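Local coordinates for hydrolase, haloacid dehalogenase-like family (Streptococcus pneumoniae, PDB 2FI1), which is a predicted hydrolase of the haloacid dehalogenase-like family that binds a calcium ion and whose substrate is not established, at residues Y9-L13 against G14-L18; L177-S180 against I181-R185. One frame throughout, in Å; residues are numbered along the deposited sequence.

Both contacts are short-range, each joining the end of a parallel strand of the Rossmann-like core to the helical turn that follows it. Contact 1 (9-18) comes off the central strand 8-11 and is mostly buried; it supplies two of the three protein residues that bind calcium, so its polar chemistry combines metal bonds with a carbonyl shared by three amides. Contact 2 (177-185) follows the edge strand 174-177 and is partly buried, with a serine helix cap and a water bridge but no metal bond. Their apolar parts meet: Phe178 packs on the backbone of Gly15 and Thr16, Leu184 reaches the Trp11 ring, and helix 87-96 borders both contacts.

Contact 1 of 2, residues Y9-L13 against G14-L18; sequences YIWDL and GGTLL. With CA (calcium ion), chain B.
Leu13 and the backbone amides of Thr16, Leu17 and Leu18 form the tight part of this turn. Leu13 O accepts three N-H groups at once. Leu17 N lies in the carbonyl plane, with a bent bond of 3.0 Å to Leu13 O, whereas the straighter bonds from Thr16 N and Leu18 N come from opposite sides of that plane. Leu18 N makes the straightest of the three (2.9 Å to Leu13 O, N-H...O angle 172°), closing the wider, pi-type turn. The shared carbonyl goes with a compact, irregular helical turn, consistent with the "squiggle" that follows the first core strand in haloacid dehalogenase-like enzymes.

Beside it, Leu17 crosses Trp11 at about a right angle and lays CD2 over one indole face, a CH-pi contact 4.0 Å from the centroid of the Trp11 six-membered ring; Thr16 CG2 meets the ring edge in its plane. Trp11 NE1 is hydrogen-bonded to His101. Leu13 CD1 packs on Leu18 CB at 3.8 Å.

The other side faces a hydrated metal. Asp12, its CG anti to the backbone N (chi1 166°), offers both carboxylate oxygens to calcium, OD2 at 2.4 Å and OD1 less closely. Gly14 O binds the same ion at 2.3 Å, Asp160 contributes a further ligand, and three waters complete the coordination. Thr16 OG1 donates to the anti side of Asp12 OD2 at 2.8 Å and thus steadies the carboxylate from the second shell.

Asp-Leu-Gly-Gly-Thr aligns with the first family motif, DxDx[T/V], with Asp12 at the usual nucleophile's position. The ligands are consistent with calcium sitting where relatives hold magnesium, but Gly14, though giving its carbonyl as that position usually does, lacks the second aspartate's acid/base carboxylate, so activity and substrate remain uncertain.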
# COMPACT_ATOMS: atom_id res chain seq x y z
N TYR A 9 8.84 5.19 -11.41
CA TYR A 9 7.65 4.57 -10.88
C TYR A 9 7.45 5.10 -9.47
O TYR A 9 8.31 4.91 -8.62
CB TYR A 9 7.82 3.03 -10.89
CG TYR A 9 7.93 2.49 -12.30
CD1 TYR A 9 6.82 1.99 -12.96
CD2 TYR A 9 9.13 2.55 -13.00
CE1 TYR A 9 6.89 1.52 -14.25
CE2 TYR A 9 9.21 2.09 -14.31
CZ TYR A 9 8.08 1.58 -14.92
OH TYR A 9 8.15 1.13 -16.24
N ILE A 10 6.35 5.81 -9.26
CA ILE A 10 6.04 6.37 -7.95
C ILE A 10 4.93 5.53 -7.35
O ILE A 10 3.78 5.57 -7.82
CB ILE A 10 5.63 7.85 -8.03
CG1 ILE A 10 6.74 8.69 -8.67
CG2 ILE A 10 5.34 8.36 -6.61
CD1 ILE A 10 6.37 10.16 -8.83
N TRP A 11 5.27 4.79 -6.31
CA TRP A 11 4.41 3.78 -5.73
C TRP A 11 3.69 4.25 -4.48
O TRP A 11 4.14 5.15 -3.77
CB TRP A 11 5.24 2.55 -5.34
CG TRP A 11 5.92 1.86 -6.48
CD1 TRP A 11 7.20 2.03 -6.90
CD2 TRP A 11 5.36 0.83 -7.30
NE1 TRP A 11 7.47 1.20 -7.95
CE2 TRP A 11 6.36 0.45 -8.22
CE3 TRP A 11 4.11 0.20 -7.37
CZ2 TRP A 11 6.16 -0.54 -9.18
CZ3 TRP A 11 3.91 -0.78 -8.33
CH2 TRP A 11 4.93 -1.14 -9.23
N ASP A 12 2.59 3.57 -4.26
CA ASP A 12 1.78 3.59 -3.05
C ASP A 12 2.10 2.28 -2.30
O ASP A 12 2.38 1.27 -2.93
CB ASP A 12 0.32 3.68 -3.51
CG ASP A 12 -0.70 3.39 -2.45
OD1 ASP A 12 -0.68 4.02 -1.38
OD2 ASP A 12 -1.62 2.59 -2.77
N LEU A 13 2.07 2.31 -0.97
CA LEU A 13 2.40 1.13 -0.18
C LEU A 13 1.14 0.29 0.07
O LEU A 13 0.92 -0.69 -0.61
CB LEU A 13 3.08 1.54 1.14
CG LEU A 13 3.57 0.40 2.03
CD1 LEU A 13 4.60 -0.47 1.32
CD2 LEU A 13 4.13 0.96 3.33
N GLY A 14 0.30 0.70 1.01
CA GLY A 14 -0.87 -0.08 1.36
C GLY A 14 -1.82 -0.23 0.19
O GLY A 14 -2.19 0.75 -0.44
N GLY A 15 -2.21 -1.47 -0.10
CA GLY A 15 -3.16 -1.75 -1.17
C GLY A 15 -2.56 -1.85 -2.57
O GLY A 15 -3.28 -2.18 -3.52
N THR A 16 -1.26 -1.60 -2.69
CA THR A 16 -0.57 -1.64 -3.98
C THR A 16 0.64 -2.57 -3.88
O THR A 16 0.68 -3.61 -4.52
CB THR A 16 -0.18 -0.22 -4.43
OG1 THR A 16 -1.38 0.55 -4.61
CG2 THR A 16 0.58 -0.25 -5.72
N LEU A 17 1.62 -2.21 -3.05
CA LEU A 17 2.75 -3.11 -2.79
C LEU A 17 2.51 -4.01 -1.59
O LEU A 17 2.85 -5.19 -1.61
CB LEU A 17 4.02 -2.30 -2.58
CG LEU A 17 4.48 -1.48 -3.78
CD1 LEU A 17 5.71 -0.71 -3.38
CD2 LEU A 17 4.77 -2.36 -4.99
N LEU A 18 1.93 -3.43 -0.54
CA LEU A 18 1.69 -4.13 0.73
C LEU A 18 0.23 -4.53 0.82
O LEU A 18 -0.65 -3.69 0.70
CB LEU A 18 2.04 -3.20 1.89
CG LEU A 18 1.87 -3.78 3.29
CD1 LEU A 18 2.96 -4.79 3.59
CD2 LEU A 18 1.85 -2.66 4.30
CA CA B . -3.10 2.80 -0.92
O HOH W 1 -5.04 1.85 0.12
O HOH W 2 -3.88 4.97 -1.52
O HOH W 3 -2.41 3.61 1.15

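Contact 2 of 2, residues L177-S180 against I181-R185; sequences LFTS and IVNLR
Ser180 and Asn183 form an N-cap contact, in which the loop leaving strand 174-177 seals the first turn of helix 181-188 near the edge of the core. The cap is made by Ser180 OG, which accepts from Asn183 N at 3.1 Å with an N-H...O angle of 155°. A chi1 of 69° places this hydroxyl between the backbone N and the carbonyl carbon of its own residue, turned back over the amides of the first turn; Asn183 CB also lies against it. Ser180 O opens the regular helical pattern by accepting from Leu184 N (3.1 Å), the donor tilted 22° from the carbonyl plane. Two amides at the start of the helix are therefore met by one residue, through its side chain and its backbone.

On the outer side a water ties the loop to the helix. It donates to Leu177 O at 2.7 Å, hydrogen-bonds to Thr179 OG1 at the same distance, and accepts a weak bond from Asn183 ND2. Thr179 and Asn183 cross obliquely here without a direct hydrogen bond, so the link between them runs through the water, weakly on the Asn183 side.

The buried side is aromatic and aliphatic. In Phe178, CG anti to the backbone N carries the ring alongside the start of the helix, where CE1 and CZ meet Ile181. The amide N of Ser180 stands over the ring centre, 3.8 Å above the plane; CE1 of Phe178 touches CD1 of Ile181, also at 3.8 Å; and CD2 of Leu184 approaches the ring edge more loosely.

Around this turn, Ile181 rests on Val87 and Leu184 on Leu90, both of helix 87-96, while Asn183 and Leu184 reach back to His176 of strand 174-177. A backbone hydrogen bond between Phe178 and Gly159 ties the loop to the end of the adjacent strand 155-159.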
# COMPACT_ATOMS: atom_id res chain seq x y z
N LEU A 177 -4.34 2.74 -11.93
CA LEU A 177 -5.18 2.35 -10.82
C LEU A 177 -4.97 0.87 -10.56
O LEU A 177 -5.47 0.01 -11.28
CB LEU A 177 -6.65 2.65 -11.15
CG LEU A 177 -7.68 2.35 -10.07
CD1 LEU A 177 -7.48 3.22 -8.88
CD2 LEU A 177 -9.08 2.54 -10.67
N PHE A 178 -4.19 0.59 -9.52
CA PHE A 178 -3.75 -0.77 -9.25
C PHE A 178 -4.86 -1.70 -8.83
O PHE A 178 -5.62 -1.38 -7.91
CB PHE A 178 -2.71 -0.74 -8.13
CG PHE A 178 -2.17 -2.09 -7.79
CD1 PHE A 178 -1.13 -2.64 -8.54
CD2 PHE A 178 -2.71 -2.83 -6.75
CE1 PHE A 178 -0.64 -3.89 -8.23
CE2 PHE A 178 -2.21 -4.08 -6.45
CZ PHE A 178 -1.18 -4.60 -7.18
N THR A 179 -4.94 -2.85 -9.50
CA THR A 179 -5.82 -3.93 -9.08
C THR A 179 -5.07 -5.23 -8.82
O THR A 179 -5.41 -5.97 -7.90
CB THR A 179 -6.95 -4.16 -10.09
OG1 THR A 179 -6.41 -4.36 -11.40
CG2 THR A 179 -7.90 -2.96 -10.13
N SER A 180 -4.04 -5.53 -9.62
CA SER A 180 -3.18 -6.69 -9.37
C SER A 180 -1.83 -6.53 -10.03
O SER A 180 -1.67 -5.78 -10.98
CB SER A 180 -3.82 -7.99 -9.88
OG SER A 180 -3.89 -8.03 -11.29
N ILE A 181 -0.85 -7.26 -9.53
CA ILE A 181 0.47 -7.24 -10.13
C ILE A 181 0.44 -7.80 -11.56
O ILE A 181 1.06 -7.24 -12.46
CB ILE A 181 1.48 -8.02 -9.24
CG1 ILE A 181 1.73 -7.26 -7.92
CG2 ILE A 181 2.79 -8.25 -9.98
CD1 ILE A 181 2.50 -5.97 -8.06
N VAL A 182 -0.29 -8.89 -11.77
CA VAL A 182 -0.42 -9.48 -13.10
C VAL A 182 -0.96 -8.45 -14.10
O VAL A 182 -0.47 -8.33 -15.21
CB VAL A 182 -1.31 -10.77 -13.10
CG1 VAL A 182 -1.73 -11.17 -14.52
CG2 VAL A 182 -0.59 -11.92 -12.41
N ASN A 183 -1.98 -7.69 -13.69
CA ASN A 183 -2.55 -6.71 -14.60
C ASN A 183 -1.61 -5.55 -14.90
O ASN A 183 -1.57 -5.06 -16.03
CB ASN A 183 -3.87 -6.17 -14.07
CG ASN A 183 -4.59 -5.37 -15.11
OD1 ASN A 183 -4.88 -5.86 -16.21
ND2 ASN A 183 -4.88 -4.11 -14.80
N LEU A 184 -0.85 -5.11 -13.90
CA LEU A 184 0.14 -4.07 -14.12
C LEU A 184 1.22 -4.57 -15.08
O LEU A 184 1.62 -3.85 -15.99
CB LEU A 184 0.74 -3.61 -12.80
CG LEU A 184 1.83 -2.54 -12.88
CD1 LEU A 184 1.39 -1.35 -13.68
CD2 LEU A 184 2.22 -2.12 -11.48
N ARG A 185 1.67 -5.81 -14.90
CA ARG A 185 2.61 -6.41 -15.86
C ARG A 185 2.04 -6.40 -17.27
O ARG A 185 2.75 -6.10 -18.22
CB ARG A 185 2.94 -7.84 -15.47
CG ARG A 185 3.90 -7.97 -14.31
CD ARG A 185 4.29 -9.42 -14.08
NE ARG A 185 5.38 -9.56 -13.12
CZ ARG A 185 6.66 -9.38 -13.39
NH1 ARG A 185 7.06 -8.98 -14.59
NH2 ARG A 185 7.55 -9.56 -12.43
O HOH W 4 -5.83 -2.15 -12.84